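Local coordinates for protein flagellin B1 (Methanocaldococcus jannaschii DSM 2661, PDB 5YA6) that probably polymerises into the filament of the archaellum, the rotating motility appendage of archaea, and carries a calcium-binding site, at residues Thr70-Ala75 and Ile117-Val122. Residues are numbered along the deposited sequence; the frame is centred on the assembly and turned at random.
Sequences TATLGA and IAVLLV
Thr72 makes its closest approaches to Val119 and Leu121 through its methyl: CG2 of Thr72 lies 4.3 Å from CD1 of Leu121 and 4.5 Å from CG1 of Val119. The directions from CG2 to the two methyls differ by about 70°, and CG2 sits over the seam where these side chains meet, CG1 of Val119 being 3.9 Å from CD2 of Leu121. Thr72 carries 42 of the 78 Å² buried, Val119 19 and Leu121 17.

With OG1 turned 49° from the backbone N about CA-CB, CG2 swings to the other side of that N, toward the strand, and OG1 is hydrogen-bonded to the carbonyl oxygen of Val99. Two overlapping turns shape the loop: Leu73 N bonds to Thr70 O at 3.0 Å (type I), and Ala75 N to Thr72 O at 3.3 Å (type II, with Gly74 third, phi 77°).

This is plain structural packing, about 13 Å from the side chain of Thr72 to the calcium ion, joining the loop after strand 59-69 to the strand two places along the sheet. A few van der Waals contacts between methyls link the segments; the directional tie from the Thr72 side chain goes instead to strand 94-99.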
# COMPACT_ATOMS: atom_id res chain seq x y z
N THR B 70 7.73 18.65 -19.62
CA THR B 70 6.58 18.72 -20.47
C THR B 70 6.76 17.86 -21.75
O THR B 70 5.89 17.82 -22.57
CB THR B 70 6.40 20.13 -20.97
OG1 THR B 70 7.70 20.58 -21.38
CG2 THR B 70 5.86 21.11 -19.84
N ALA B 71 7.84 17.14 -21.82
CA ALA B 71 8.09 16.21 -22.94
C ALA B 71 7.06 15.08 -23.08
O ALA B 71 6.95 14.47 -24.16
CB ALA B 71 9.49 15.61 -22.79
N THR B 72 6.39 14.69 -21.97
CA THR B 72 5.33 13.72 -22.00
C THR B 72 4.02 14.22 -22.58
O THR B 72 3.05 13.44 -22.78
CB THR B 72 5.09 13.26 -20.51
OG1 THR B 72 4.96 14.44 -19.65
CG2 THR B 72 6.28 12.45 -19.99
N LEU B 73 3.91 15.53 -22.79
CA LEU B 73 2.64 16.12 -23.18
C LEU B 73 2.23 15.68 -24.61
O LEU B 73 3.01 15.84 -25.55
CB LEU B 73 2.76 17.65 -23.07
CG LEU B 73 1.51 18.48 -23.19
CD1 LEU B 73 0.49 18.07 -22.17
CD2 LEU B 73 1.89 19.95 -22.97
N GLY B 74 1.06 15.03 -24.70
CA GLY B 74 0.46 14.58 -25.97
C GLY B 74 1.11 13.32 -26.54
O GLY B 74 0.84 12.95 -27.68
N ALA B 75 1.98 12.69 -25.76
CA ALA B 75 2.80 11.58 -26.24
C ALA B 75 2.21 10.21 -25.94
O ALA B 75 1.79 9.94 -24.82
CB ALA B 75 4.19 11.66 -25.67
N ILE B 117 -3.50 16.72 -15.17
CA ILE B 117 -3.08 15.34 -15.06
C ILE B 117 -1.55 15.35 -15.08
O ILE B 117 -0.94 15.93 -15.99
CB ILE B 117 -3.63 14.38 -16.15
CG1 ILE B 117 -5.15 14.45 -16.17
CG2 ILE B 117 -3.14 12.94 -15.92
CD1 ILE B 117 -5.73 13.71 -17.39
N ALA B 118 -0.95 14.67 -14.11
CA ALA B 118 0.47 14.48 -14.08
C ALA B 118 0.76 12.99 -14.09
O ALA B 118 -0.07 12.19 -13.68
CB ALA B 118 1.10 15.10 -12.86
N VAL B 119 1.97 12.62 -14.51
CA VAL B 119 2.39 11.21 -14.39
C VAL B 119 3.66 11.17 -13.57
O VAL B 119 4.53 12.05 -13.70
CB VAL B 119 2.53 10.56 -15.80
CG1 VAL B 119 3.61 11.27 -16.62
CG2 VAL B 119 2.81 9.08 -15.68
N LEU B 120 3.79 10.20 -12.66
CA LEU B 120 5.02 10.02 -11.88
C LEU B 120 5.76 8.94 -12.61
O LEU B 120 5.30 7.81 -12.71
CB LEU B 120 4.71 9.61 -10.43
CG LEU B 120 3.62 10.46 -9.77
CD1 LEU B 120 3.45 9.92 -8.34
CD2 LEU B 120 3.95 11.96 -9.73
N LEU B 121 6.94 9.28 -13.08
CA LEU B 121 7.81 8.36 -13.75
C LEU B 121 8.78 7.75 -12.71
O LEU B 121 9.59 8.43 -12.08
CB LEU B 121 8.57 9.13 -14.89
CG LEU B 121 7.69 9.90 -15.89
CD1 LEU B 121 8.62 10.70 -16.81
CD2 LEU B 121 6.73 8.98 -16.64
N VAL B 122 8.73 6.42 -12.59
CA VAL B 122 9.52 5.65 -11.63
C VAL B 122 10.33 4.55 -12.31
O VAL B 122 9.77 3.79 -13.11
CB VAL B 122 8.59 5.01 -10.54
CG1 VAL B 122 9.40 4.19 -9.53
CG2 VAL B 122 7.82 6.10 -9.83